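PDB 7LVO: bifunctional purine biosynthetic protein ADE5,7 from Cryptococcus neoformans var. grubii serotype A, which catalyses the second and fifth steps of de novo purine biosynthesis, the chain here being the N-terminal GAR synthetase half, which joins phosphoribosylamine to glycine using ATP. Local coordinates for residues Y250-M255 with P300-M305; K150-R155 with R306-P311; P131-S136 with E356-C361. All blocks are in the same frame, centred on the assembly; numbering follows the deposited sequence.

Contact 1 of 3, residues Y250-M255 with P300-M305; sequences YTIVPM and PTIKGM
Where Tyr250 meets Ile302, the turn that leads into strand 252-254 is pinned by one polar atom: Asp248 OD1 accepts hydrogen bonds from both Tyr250 N and Thr251 N. That grip fixes the backbone at Tyr250, whose carbonyl O lies 4.0 Å from the methyl Ile302 CG2. The Tyr250 side chain sets out away from segment 300-305, and its ring lies against Arg306, one turn further along the helix.

The main apolar meeting is between two isoleucines whose side chains meet at a slant. Ile252 extends its long branch fully, with CG1 anti to the backbone N (chi1 179°), and thereby delivers the end methyl to the helix. Ile252 CD1 lies 3.6 Å from Ile302 CG1 and 4.0 Å from Ile302 CD1, while Ile252 CB is 4.1 Å from Ile302 CG1. Ile302 is folded instead: CG1 sits beside its own backbone N (chi1 -63°), and this same rotation sends CG2 out to the Tyr250 carbonyl. One side chain thus serves two neighbours, offering its methylene branch to the strand and its short methyl to the turn.

Leu316 of the central strand 315-323 touches both isoleucines, and Ala245 and Ser247 of strand 240-248 contribute further. Next to Ile302 in the helix, Thr301 OG1 is hydrogen-bonded to Val297 O and Tyr332 OH. The whole is a worked example of a helix laid on a beta sheet: helix 287-307 covers a four-stranded antiparallel sheet near one edge strand, 252-254, within the ATP-grasp region of the enzyme.

Contact 2 of 3, residues K150-R155 with R306-P311; sequences KEFMAR and REDGYP
Arg155 and Asp308 join two helix ends through a salt-bridge network that also includes Glu151, and the chain on the Asp308 side turns out of its helix through a Schellman motif at Gly309.

The charged interactions come first. Arg155 NH2 donates to Asp308 OD2 at 2.7 Å, an almost straight bond of 176°. The oxygen lies in the guanidinium plane, at its edge, yet the donor reaches that oxygen from above the carboxylate plane, 44° out of it. The arginine gets there by a bend late in its chain (chi3 64°), which swings the guanidinium across to the aspartate. Its other amino group, Arg155 NH1, forms a longer salt bridge of 3.5 Å to Glu151 OE2 one turn back. His156 NE2 also hydrogen-bonds to Asp308 OD2, so two bonds hold this oxygen. Such partners would probably offset the cost of a negative charge close to where helix 287-307 gives out.

Backbone bonding shapes the turn. Gly309 takes the positive phi of this motif; Gly309 N hydrogen-bonds to Arg306 O at 2.8 Å, and Tyr310 N probably does so to Met305 O at 2.9 Å.

Aromatic contact completes the set. The Phe152 ring, which also meets the ring of His156, stands nearly perpendicular to the carboxylate and turns its edge to it, with Asp308 OD2 lying 3.2 Å from Phe152 CD2 and 3.4 Å from Phe152 CE2.

Contact 3 of 3, residues P131-S136 with E356-C361; sequences PVFGPS and EVLLAC
Phe133 receives a leucine methyl squarely on one face of its ring, an instructive case of a CH-pi contact whose geometry is set by torsions on both sides. From the loop 131-136 the phenylalanine reaches out with CG anti to the backbone N (chi1 178°), which carries the ring to helix 354-362. Leu358 meets it at about a right angle. With CG beside the backbone N and CD1 trans to CA (chi2 178°), CD2 is the branch brought over the ring.

The methyl is centred on the ring. Leu358 CD2 sits 3.4 Å from the centroid of the Phe133 ring and only 9° off its normal, so all six ring carbons are at similar range; the nearest, Phe133 CZ, is 3.4 Å from Leu358 CD2, and Phe133 CG is 3.8 Å from it.

A second residue, one helical turn on, approaches from a different quarter. Cys361 comes to the ring edge, near the ring plane, with Cys361 CB 3.8 Å from Phe133 CE1. Turned beside its backbone N and anti to the carbonyl carbon, the sulfur makes an edge-on sulfur-aromatic contact, Cys361 SG being 5.2 Å from the Phe133 centroid. Leu358 O also lies near, 3.7 Å from Phe133 CD1.

Phe246 of strand 240-248 touches Phe133, Leu358 and Cys361 alike, while backbone bonds from Phe133 to Val109 tie the loop to strand 108-111. N domain and ATP-grasp region meet here in a buried seam. Its chemistry implies cohesion by dispersion and probably weak ring-edge electrostatics, with no charged group among the three touching side chains, and rests, as far as the geometry tells, on close fit round the Phe133 ring, with Phe246 packed alongside.

In the fold
Followed from the N terminus, the chain first lays down 131-136, then 150-155, then 250-255; their partners return in reverse order, 300-305, 306-311 and 356-361. The three loops are therefore nested and none cross: contact 1 closes the innermost, contact 2 encloses it, and contact 3 encloses both. Contacts 1 and 2 share helix 287-307 and touch directly, Met305 SD lying 3.4 Å from Phe152 CE2, so that strand 252-254, helix 287-307 and helix 146-155 are linked in sequence within the ATP-grasp region. Contact 3 stands apart, its nearest atoms about 6 Å from contact 1 and about 5 Å from contact 2, and joins the N domain to helix 354-362.

Contact 1 of 3, residues Y250-M255 with P300-M305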
ATOM      1  N   TYR A 250       7.276  16.391  -9.988  1.00 22.19           N
ATOM      2  CA  TYR A 250       6.518  17.372 -10.754  1.00 27.07           C
ATOM      3  C   TYR A 250       5.298  16.735 -11.404  1.00 20.61           C
ATOM      4  O   TYR A 250       4.167  17.166 -11.154  1.00 20.59           O
ATOM      5  CB  TYR A 250       7.405  18.019 -11.831  1.00 29.40           C
ATOM      6  CG  TYR A 250       8.155  19.255 -11.388  1.00 19.14           C
ATOM      7  CD1 TYR A 250       7.522  20.483 -11.315  1.00 24.31           C
ATOM      8  CD2 TYR A 250       9.514  19.192 -11.065  1.00 21.49           C
ATOM      9  CE1 TYR A 250       8.209  21.626 -10.916  1.00 20.14           C
ATOM     10  CE2 TYR A 250      10.207  20.317 -10.669  1.00 29.16           C
ATOM     11  CZ  TYR A 250       9.554  21.535 -10.602  1.00 29.17           C
ATOM     12  OH  TYR A 250      10.238  22.652 -10.212  1.00 27.38           O
ATOM     13  N   THR A 251       5.503  15.714 -12.227  1.00 28.06           N
ATOM     14  CA  THR A 251       4.419  15.013 -12.885  1.00 26.72           C
ATOM     15  C   THR A 251       3.843  13.946 -11.963  1.00 28.94           C
ATOM     16  O   THR A 251       4.578  13.265 -11.242  1.00 20.40           O
ATOM     17  CB  THR A 251       4.919  14.373 -14.180  1.00 26.96           C
ATOM     18  OG1 THR A 251       5.450  15.389 -15.042  1.00 24.09           O
ATOM     19  CG2 THR A 251       3.793  13.622 -14.884  1.00 25.25           C
ATOM     20  N   ILE A 252       2.519  13.813 -11.977  1.00 21.21           N
ATOM     21  CA  ILE A 252       1.827  12.774 -11.216  1.00 27.53           C
ATOM     22  C   ILE A 252       0.795  12.129 -12.130  1.00 31.16           C
ATOM     23  O   ILE A 252      -0.047  12.827 -12.710  1.00 27.20           O
ATOM     24  CB  ILE A 252       1.170  13.335  -9.943  1.00 30.04           C
ATOM     25  CG1 ILE A 252       0.443  12.212  -9.195  1.00 30.92           C
ATOM     26  CG2 ILE A 252       0.227  14.478 -10.275  1.00 28.15           C
ATOM     27  CD1 ILE A 252       0.091  12.555  -7.759  1.00 27.99           C
ATOM     28  N   VAL A 253       0.870  10.806 -12.266  1.00 20.45           N
ATOM     29  CA  VAL A 253      -0.012  10.053 -13.154  1.00 25.63           C
ATOM     30  C   VAL A 253      -0.842   9.077 -12.326  1.00 24.13           C
ATOM     31  O   VAL A 253      -0.305   8.083 -11.822  1.00 23.10           O
ATOM     32  CB  VAL A 253       0.790   9.305 -14.231  1.00 21.28           C
ATOM     33  CG1 VAL A 253      -0.132   8.491 -15.124  1.00 24.66           C
ATOM     34  CG2 VAL A 253       1.617  10.291 -15.070  1.00 23.71           C
ATOM     35  N   PRO A 254      -2.138   9.312 -12.159  1.00 24.23           N
ATOM     36  CA  PRO A 254      -2.943   8.390 -11.346  1.00 27.38           C
ATOM     37  C   PRO A 254      -3.233   7.088 -12.069  1.00 25.80           C
ATOM     38  O   PRO A 254      -3.300   7.029 -13.298  1.00 24.94           O
ATOM     39  CB  PRO A 254      -4.242   9.173 -11.082  1.00 26.99           C
ATOM     40  CG  PRO A 254      -3.961  10.596 -11.487  1.00 28.66           C
ATOM     41  CD  PRO A 254      -2.898  10.514 -12.554  1.00 28.72           C
ATOM     42  N   MET A 255      -3.402   6.033 -11.286  1.00 30.22           N
ATOM     43  CA  MET A 255      -3.960   4.782 -11.773  1.00 26.63           C
ATOM     44  C   MET A 255      -5.463   4.782 -11.548  1.00 20.23           C
ATOM     45  O   MET A 255      -5.995   5.613 -10.807  1.00 23.95           O
ATOM     46  CB  MET A 255      -3.318   3.605 -11.050  1.00 28.75           C
ATOM     47  CG  MET A 255      -1.795   3.603 -11.057  1.00 30.91           C
ATOM     48  SD  MET A 255      -1.132   2.079 -10.341  1.00 26.21           S
ATOM     49  CE  MET A 255      -1.244   0.973 -11.729  1.00 19.27           C
ATOM     50  N   PRO A 300      -2.298  19.487  -5.614  1.00 25.73           N
ATOM     51  CA  PRO A 300      -1.879  20.325  -4.477  1.00 31.59           C
ATOM     52  C   PRO A 300      -0.919  19.622  -3.536  1.00 27.94           C
ATOM     53  O   PRO A 300      -0.069  20.281  -2.918  1.00 30.14           O
ATOM     54  CB  PRO A 300      -3.204  20.666  -3.781  1.00 25.06           C
ATOM     55  CG  PRO A 300      -4.225  20.576  -4.865  1.00 33.09           C
ATOM     56  CD  PRO A 300      -3.763  19.462  -5.782  1.00 30.89           C
ATOM     57  N   THR A 301      -1.026  18.298  -3.402  1.00 23.54           N
ATOM     58  CA  THR A 301      -0.088  17.572  -2.554  1.00 22.32           C
ATOM     59  C   THR A 301       1.314  17.583  -3.158  1.00 22.58           C
ATOM     60  O   THR A 301       2.291  17.900  -2.470  1.00 23.81           O
ATOM     61  CB  THR A 301      -0.569  16.134  -2.340  1.00 30.52           C
ATOM     62  OG1 THR A 301      -1.787  16.133  -1.580  1.00 28.83           O
ATOM     63  CG2 THR A 301       0.479  15.323  -1.601  1.00 26.32           C
ATOM     64  N   ILE A 302       1.430  17.239  -4.443  1.00 18.92           N
ATOM     65  CA  ILE A 302       2.740  17.194  -5.086  1.00 22.85           C
ATOM     66  C   ILE A 302       3.361  18.581  -5.122  1.00 27.34           C
ATOM     67  O   ILE A 302       4.555  18.748  -4.840  1.00 24.25           O
ATOM     68  CB  ILE A 302       2.624  16.587  -6.496  1.00 26.14           C
ATOM     69  CG1 ILE A 302       2.143  15.142  -6.415  1.00 27.10           C
ATOM     70  CG2 ILE A 302       3.960  16.675  -7.230  1.00 22.92           C
ATOM     71  CD1 ILE A 302       3.020  14.234  -5.576  1.00 31.66           C
ATOM     72  N   LYS A 303       2.568  19.598  -5.474  1.00 27.70           N
ATOM     73  CA  LYS A 303       3.081  20.966  -5.466  1.00 29.39           C
ATOM     74  C   LYS A 303       3.462  21.395  -4.056  1.00 28.53           C
ATOM     75  O   LYS A 303       4.500  22.038  -3.846  1.00 22.67           O
ATOM     76  CB  LYS A 303       2.040  21.925  -6.055  1.00 28.65           C
ATOM     77  CG  LYS A 303       2.519  23.364  -6.154  1.00 51.50           C
ATOM     78  CD  LYS A 303       1.372  24.323  -6.453  1.00 70.45           C
ATOM     79  CE  LYS A 303       0.736  24.045  -7.807  1.00 77.19           C
ATOM     80  NZ  LYS A 303      -0.329  25.039  -8.128  1.00 89.49           N
ATOM     81  N   GLY A 304       2.628  21.057  -3.071  1.00 27.95           N
ATOM     82  CA  GLY A 304       2.913  21.462  -1.709  1.00 23.70           C
ATOM     83  C   GLY A 304       4.213  20.885  -1.184  1.00 29.45           C
ATOM     84  O   GLY A 304       4.933  21.544  -0.425  1.00 25.21           O
ATOM     85  N   MET A 305       4.528  19.646  -1.577  1.00 24.06           N
ATOM     86  CA  MET A 305       5.763  19.024  -1.110  1.00 28.35           C
ATOM     87  C   MET A 305       6.988  19.749  -1.661  1.00 26.55           C
ATOM     88  O   MET A 305       7.990  19.905  -0.955  1.00 30.77           O
ATOM     89  CB  MET A 305       5.785  17.546  -1.499  1.00 26.28           C
ATOM     90  CG  MET A 305       4.746  16.696  -0.768  1.00 26.88           C
ATOM     91  SD  MET A 305       5.010  16.633   1.022  1.00 27.88           S
ATOM     92  CE  MET A 305       6.345  15.430   1.110  1.00 25.36           C
TER

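Contact 2 of 3, residues K150-R155 with R306-P311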
ATOM      1  N   LYS A 150      -1.453  15.693   8.735  1.00 30.89           N
ATOM      2  CA  LYS A 150      -2.651  16.509   8.901  1.00 30.17           C
ATOM      3  C   LYS A 150      -2.311  17.994   8.857  1.00 32.94           C
ATOM      4  O   LYS A 150      -3.044  18.787   8.253  1.00 29.35           O
ATOM      5  CB  LYS A 150      -3.351  16.152  10.212  1.00 28.92           C
ATOM      6  CG  LYS A 150      -3.824  14.707  10.285  1.00 26.92           C
ATOM      7  CD  LYS A 150      -5.019  14.430   9.379  1.00 27.84           C
ATOM      8  CE  LYS A 150      -6.272  15.171   9.853  1.00 33.02           C
ATOM      9  NZ  LYS A 150      -7.500  14.726   9.128  1.00 32.63           N
ATOM     10  N   GLU A 151      -1.209  18.393   9.498  1.00 28.50           N
ATOM     11  CA  GLU A 151      -0.764  19.778   9.403  1.00 37.06           C
ATOM     12  C   GLU A 151      -0.476  20.152   7.953  1.00 29.68           C
ATOM     13  O   GLU A 151      -0.847  21.239   7.500  1.00 31.19           O
ATOM     14  CB  GLU A 151       0.479  19.994  10.270  1.00 37.26           C
ATOM     15  CG  GLU A 151       0.971  21.437  10.302  1.00 39.14           C
ATOM     16  CD  GLU A 151       2.369  21.574  10.889  1.00 51.73           C
ATOM     17  OE1 GLU A 151       2.910  20.570  11.404  1.00 49.34           O
ATOM     18  OE2 GLU A 151       2.931  22.687  10.832  1.00 57.35           O
ATOM     19  N   PHE A 152       0.196  19.262   7.216  1.00 26.63           N
ATOM     20  CA  PHE A 152       0.469  19.511   5.806  1.00 27.27           C
ATOM     21  C   PHE A 152      -0.820  19.755   5.031  1.00 26.92           C
ATOM     22  O   PHE A 152      -0.884  20.653   4.187  1.00 27.64           O
ATOM     23  CB  PHE A 152       1.244  18.326   5.216  1.00 22.77           C
ATOM     24  CG  PHE A 152       1.442  18.404   3.726  1.00 23.64           C
ATOM     25  CD1 PHE A 152       0.502  17.877   2.859  1.00 28.66           C
ATOM     26  CD2 PHE A 152       2.570  19.006   3.195  1.00 28.73           C
ATOM     27  CE1 PHE A 152       0.680  17.951   1.490  1.00 28.56           C
ATOM     28  CE2 PHE A 152       2.751  19.086   1.826  1.00 32.24           C
ATOM     29  CZ  PHE A 152       1.810  18.559   0.973  1.00 29.57           C
ATOM     30  N   MET A 153      -1.860  18.963   5.302  1.00 26.93           N
ATOM     31  CA  MET A 153      -3.111  19.124   4.573  1.00 30.94           C
ATOM     32  C   MET A 153      -3.741  20.483   4.866  1.00 27.31           C
ATOM     33  O   MET A 153      -4.195  21.182   3.952  1.00 26.68           O
ATOM     34  CB  MET A 153      -4.076  17.990   4.935  1.00 32.05           C
ATOM     35  CG  MET A 153      -3.596  16.608   4.542  1.00 29.17           C
ATOM     36  SD  MET A 153      -4.659  15.302   5.213  1.00 34.73           S
ATOM     37  CE  MET A 153      -3.605  13.863   5.031  1.00 32.99           C
ATOM     38  N   ALA A 154      -3.772  20.873   6.142  1.00 26.23           N
ATOM     39  CA  ALA A 154      -4.378  22.151   6.501  1.00 30.64           C
ATOM     40  C   ALA A 154      -3.586  23.320   5.928  1.00 30.71           C
ATOM     41  O   ALA A 154      -4.172  24.290   5.435  1.00 32.90           O
ATOM     42  CB  ALA A 154      -4.487  22.265   8.020  1.00 37.19           C
ATOM     43  N   ARG A 155      -2.255  23.243   5.975  1.00 33.43           N
ATOM     44  CA  ARG A 155      -1.437  24.338   5.467  1.00 34.49           C
ATOM     45  C   ARG A 155      -1.632  24.546   3.971  1.00 27.06           C
ATOM     46  O   ARG A 155      -1.447  25.663   3.474  1.00 29.78           O
ATOM     47  CB  ARG A 155       0.044  24.081   5.772  1.00 32.10           C
ATOM     48  CG  ARG A 155       0.982  25.077   5.134  1.00 35.52           C
ATOM     49  CD  ARG A 155       2.410  24.946   5.666  1.00 51.28           C
ATOM     50  NE  ARG A 155       3.011  23.659   5.338  1.00 41.13           N
ATOM     51  CZ  ARG A 155       3.053  22.620   6.160  1.00 36.52           C
ATOM     52  NH1 ARG A 155       2.536  22.679   7.379  1.00 41.46           N
ATOM     53  NH2 ARG A 155       3.622  21.492   5.746  1.00 32.29           N
ATOM     54  N   ARG A 306       6.929  20.202  -2.917  1.00 23.55           N
ATOM     55  CA  ARG A 306       8.015  21.024  -3.447  1.00 29.61           C
ATOM     56  C   ARG A 306       8.134  22.335  -2.673  1.00 30.49           C
ATOM     57  O   ARG A 306       9.225  22.723  -2.251  1.00 23.00           O
ATOM     58  CB  ARG A 306       7.804  21.314  -4.935  1.00 28.74           C
ATOM     59  CG  ARG A 306       7.979  20.123  -5.842  1.00 33.52           C
ATOM     60  CD  ARG A 306       8.309  20.557  -7.278  1.00 24.41           C
ATOM     61  NE  ARG A 306       7.365  21.553  -7.783  1.00 23.29           N
ATOM     62  CZ  ARG A 306       6.171  21.271  -8.286  1.00 34.33           C
ATOM     63  NH1 ARG A 306       5.721  20.026  -8.340  1.00 27.01           N
ATOM     64  NH2 ARG A 306       5.409  22.265  -8.747  1.00 24.51           N
ATOM     65  N   GLU A 307       7.010  23.026  -2.474  1.00 28.70           N
ATOM     66  CA  GLU A 307       7.037  24.289  -1.742  1.00 34.66           C
ATOM     67  C   GLU A 307       7.609  24.105  -0.343  1.00 33.78           C
ATOM     68  O   GLU A 307       8.406  24.929   0.124  1.00 35.83           O
ATOM     69  CB  GLU A 307       5.630  24.881  -1.673  1.00 34.55           C
ATOM     70  CG  GLU A 307       5.079  25.294  -3.024  1.00 43.11           C
ATOM     71  CD  GLU A 307       3.610  25.674  -2.968  1.00 46.35           C
ATOM     72  OE1 GLU A 307       2.893  25.164  -2.077  1.00 36.99           O
ATOM     73  OE2 GLU A 307       3.177  26.482  -3.821  1.00 46.54           O
ATOM     74  N   ASP A 308       7.228  23.020   0.337  1.00 26.57           N
ATOM     75  CA  ASP A 308       7.756  22.752   1.667  1.00 26.76           C
ATOM     76  C   ASP A 308       9.209  22.305   1.639  1.00 26.16           C
ATOM     77  O   ASP A 308       9.814  22.170   2.708  1.00 31.44           O
ATOM     78  CB  ASP A 308       6.902  21.697   2.373  1.00 24.41           C
ATOM     79  CG  ASP A 308       5.535  22.224   2.774  1.00 37.97           C
ATOM     80  OD1 ASP A 308       5.276  23.427   2.566  1.00 34.54           O
ATOM     81  OD2 ASP A 308       4.714  21.434   3.286  1.00 35.31           O
ATOM     82  N   GLY A 309       9.778  22.074   0.459  1.00 33.79           N
ATOM     83  CA  GLY A 309      11.187  21.779   0.330  1.00 29.54           C
ATOM     84  C   GLY A 309      11.564  20.317   0.278  1.00 36.26           C
ATOM     85  O   GLY A 309      12.755  20.001   0.383  1.00 31.00           O
ATOM     86  N   TYR A 310      10.600  19.415   0.125  1.00 32.41           N
ATOM     87  CA  TYR A 310      10.869  17.977   0.086  1.00 34.71           C
ATOM     88  C   TYR A 310       9.954  17.329  -0.936  1.00 25.53           C
ATOM     89  O   TYR A 310       8.959  16.688  -0.586  1.00 31.87           O
ATOM     90  CB  TYR A 310      10.690  17.355   1.472  1.00 30.97           C
ATOM     91  CG  TYR A 310      11.571  17.987   2.521  1.00 35.18           C
ATOM     92  CD1 TYR A 310      12.888  17.571   2.684  1.00 25.01           C
ATOM     93  CD2 TYR A 310      11.097  19.009   3.335  1.00 30.72           C
ATOM     94  CE1 TYR A 310      13.706  18.149   3.637  1.00 33.99           C
ATOM     95  CE2 TYR A 310      11.909  19.590   4.288  1.00 39.81           C
ATOM     96  CZ  TYR A 310      13.212  19.156   4.435  1.00 38.08           C
ATOM     97  OH  TYR A 310      14.026  19.735   5.386  1.00 45.87           O
ATOM     98  N   PRO A 311      10.258  17.491  -2.225  1.00 25.64           N
ATOM     99  CA  PRO A 311       9.413  16.895  -3.266  1.00 22.03           C
ATOM    100  C   PRO A 311       9.223  15.402  -3.040  1.00 31.37           C
ATOM    101  O   PRO A 311      10.067  14.730  -2.449  1.00 19.31           O
ATOM    102  CB  PRO A 311      10.191  17.165  -4.558  1.00 23.48           C
ATOM    103  CG  PRO A 311      11.055  18.354  -4.239  1.00 25.50           C
ATOM    104  CD  PRO A 311      11.406  18.232  -2.781  1.00 30.89           C
TER

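Contact 3 of 3, residues P131-S136 with E356-C361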
ATOM      1  N   PRO A 131      19.668   4.426  -7.091  1.00 24.82           N
ATOM      2  CA  PRO A 131      18.391   5.141  -7.008  1.00 32.35           C
ATOM      3  C   PRO A 131      17.297   4.286  -6.387  1.00 27.72           C
ATOM      4  O   PRO A 131      17.315   3.055  -6.460  1.00 22.72           O
ATOM      5  CB  PRO A 131      18.069   5.477  -8.472  1.00 25.76           C
ATOM      6  CG  PRO A 131      18.781   4.426  -9.261  1.00 34.62           C
ATOM      7  CD  PRO A 131      20.044   4.112  -8.491  1.00 34.07           C
ATOM      8  N   VAL A 132      16.320   4.968  -5.789  1.00 25.60           N
ATOM      9  CA  VAL A 132      15.229   4.325  -5.074  1.00 27.25           C
ATOM     10  C   VAL A 132      13.902   4.864  -5.596  1.00 28.65           C
ATOM     11  O   VAL A 132      13.696   6.085  -5.652  1.00 19.03           O
ATOM     12  CB  VAL A 132      15.334   4.562  -3.556  1.00 32.02           C
ATOM     13  CG1 VAL A 132      14.048   4.099  -2.863  1.00 28.11           C
ATOM     14  CG2 VAL A 132      16.556   3.853  -2.987  1.00 32.44           C
ATOM     15  N   PHE A 133      13.010   3.960  -5.984  1.00 26.06           N
ATOM     16  CA  PHE A 133      11.626   4.325  -6.278  1.00 27.40           C
ATOM     17  C   PHE A 133      10.896   4.422  -4.944  1.00 26.58           C
ATOM     18  O   PHE A 133      10.385   3.431  -4.413  1.00 26.58           O
ATOM     19  CB  PHE A 133      10.960   3.320  -7.196  1.00 20.34           C
ATOM     20  CG  PHE A 133       9.508   3.632  -7.475  1.00 21.51           C
ATOM     21  CD1 PHE A 133       9.158   4.582  -8.426  1.00 19.64           C
ATOM     22  CD2 PHE A 133       8.507   3.000  -6.771  1.00 22.48           C
ATOM     23  CE1 PHE A 133       7.831   4.868  -8.676  1.00 27.07           C
ATOM     24  CE2 PHE A 133       7.178   3.282  -7.011  1.00 19.14           C
ATOM     25  CZ  PHE A 133       6.836   4.215  -7.965  1.00 27.60           C
ATOM     26  N   GLY A 134      10.858   5.629  -4.394  1.00 28.76           N
ATOM     27  CA  GLY A 134      10.247   5.874  -3.112  1.00 25.42           C
ATOM     28  C   GLY A 134      10.653   7.224  -2.563  1.00 22.16           C
ATOM     29  O   GLY A 134      11.578   7.867  -3.060  1.00 25.59           O
ATOM     30  N   PRO A 135       9.971   7.673  -1.517  1.00 21.02           N
ATOM     31  CA  PRO A 135      10.221   9.015  -0.996  1.00 32.54           C
ATOM     32  C   PRO A 135      11.494   9.085  -0.169  1.00 32.36           C
ATOM     33  O   PRO A 135      11.954   8.100   0.415  1.00 23.33           O
ATOM     34  CB  PRO A 135       8.984   9.288  -0.125  1.00 29.78           C
ATOM     35  CG  PRO A 135       8.578   7.932   0.348  1.00 29.44           C
ATOM     36  CD  PRO A 135       8.848   7.009  -0.823  1.00 25.12           C
ATOM     37  N   SER A 136      12.063  10.279  -0.142  1.00 19.81           N
ATOM     38  CA  SER A 136      13.164  10.560   0.768  1.00 28.97           C
ATOM     39  C   SER A 136      12.704  10.358   2.209  1.00 25.43           C
ATOM     40  O   SER A 136      11.502  10.359   2.493  1.00 32.80           O
ATOM     41  CB  SER A 136      13.663  11.985   0.575  1.00 31.96           C
ATOM     42  OG  SER A 136      12.677  12.913   0.973  1.00 28.80           O
ATOM     43  N   GLU A 356      10.125   0.777 -16.962  1.00 22.17           N
ATOM     44  CA  GLU A 356      10.342   2.099 -17.532  1.00 24.00           C
ATOM     45  C   GLU A 356       9.603   3.162 -16.733  1.00 31.46           C
ATOM     46  O   GLU A 356      10.113   4.272 -16.539  1.00 27.62           O
ATOM     47  CB  GLU A 356       9.896   2.118 -18.996  1.00 28.41           C
ATOM     48  CG  GLU A 356      10.221   3.413 -19.720  1.00 34.84           C
ATOM     49  CD  GLU A 356      11.711   3.669 -19.793  1.00 45.48           C
ATOM     50  OE1 GLU A 356      12.441   2.805 -20.327  1.00 53.06           O
ATOM     51  OE2 GLU A 356      12.150   4.726 -19.296  1.00 37.54           O
ATOM     52  N   VAL A 357       8.400   2.835 -16.249  1.00 21.85           N
ATOM     53  CA  VAL A 357       7.630   3.791 -15.462  1.00 20.74           C
ATOM     54  C   VAL A 357       8.360   4.119 -14.161  1.00 24.95           C
ATOM     55  O   VAL A 357       8.471   5.283 -13.767  1.00 17.86           O
ATOM     56  CB  VAL A 357       6.218   3.240 -15.194  1.00 18.42           C
ATOM     57  CG1 VAL A 357       5.478   4.130 -14.202  1.00 23.47           C
ATOM     58  CG2 VAL A 357       5.448   3.110 -16.497  1.00 24.01           C
ATOM     59  N   LEU A 358       8.879   3.096 -13.482  1.00 22.98           N
ATOM     60  CA  LEU A 358       9.534   3.327 -12.199  1.00 28.25           C
ATOM     61  C   LEU A 358      10.812   4.142 -12.367  1.00 23.39           C
ATOM     62  O   LEU A 358      11.121   4.995 -11.535  1.00 18.33           O
ATOM     63  CB  LEU A 358       9.828   1.989 -11.518  1.00 21.88           C
ATOM     64  CG  LEU A 358       8.627   1.094 -11.217  1.00 17.86           C
ATOM     65  CD1 LEU A 358       9.109  -0.214 -10.592  1.00 28.95           C
ATOM     66  CD2 LEU A 358       7.650   1.797 -10.279  1.00 18.46           C
ATOM     67  N   LEU A 359      11.571   3.885 -13.432  1.00 23.59           N
ATOM     68  CA  LEU A 359      12.803   4.630 -13.655  1.00 25.41           C
ATOM     69  C   LEU A 359      12.503   6.055 -14.091  1.00 18.11           C
ATOM     70  O   LEU A 359      13.199   6.992 -13.684  1.00 24.36           O
ATOM     71  CB  LEU A 359      13.673   3.931 -14.693  1.00 34.66           C
ATOM     72  CG  LEU A 359      14.443   2.702 -14.216  1.00 36.53           C
ATOM     73  CD1 LEU A 359      15.128   2.025 -15.402  1.00 49.51           C
ATOM     74  CD2 LEU A 359      15.461   3.063 -13.149  1.00 43.34           C
ATOM     75  N   ALA A 360      11.466   6.240 -14.910  1.00 24.02           N
ATOM     76  CA  ALA A 360      11.069   7.593 -15.287  1.00 27.27           C
ATOM     77  C   ALA A 360      10.739   8.433 -14.060  1.00 24.69           C
ATOM     78  O   ALA A 360      10.903   9.659 -14.082  1.00 26.91           O
ATOM     79  CB  ALA A 360       9.874   7.543 -16.240  1.00 27.49           C
ATOM     80  N   CYS A 361      10.261   7.798 -12.987  1.00 17.26           N
ATOM     81  CA  CYS A 361       9.962   8.537 -11.766  1.00 19.29           C
ATOM     82  C   CYS A 361      11.242   8.983 -11.065  1.00 18.12           C
ATOM     83  O   CYS A 361      11.383  10.152 -10.687  1.00 22.61           O
ATOM     84  CB  CYS A 361       9.104   7.675 -10.837  1.00 25.29           C
ATOM     85  SG  CYS A 361       7.396   7.490 -11.386  1.00 23.42           S
TER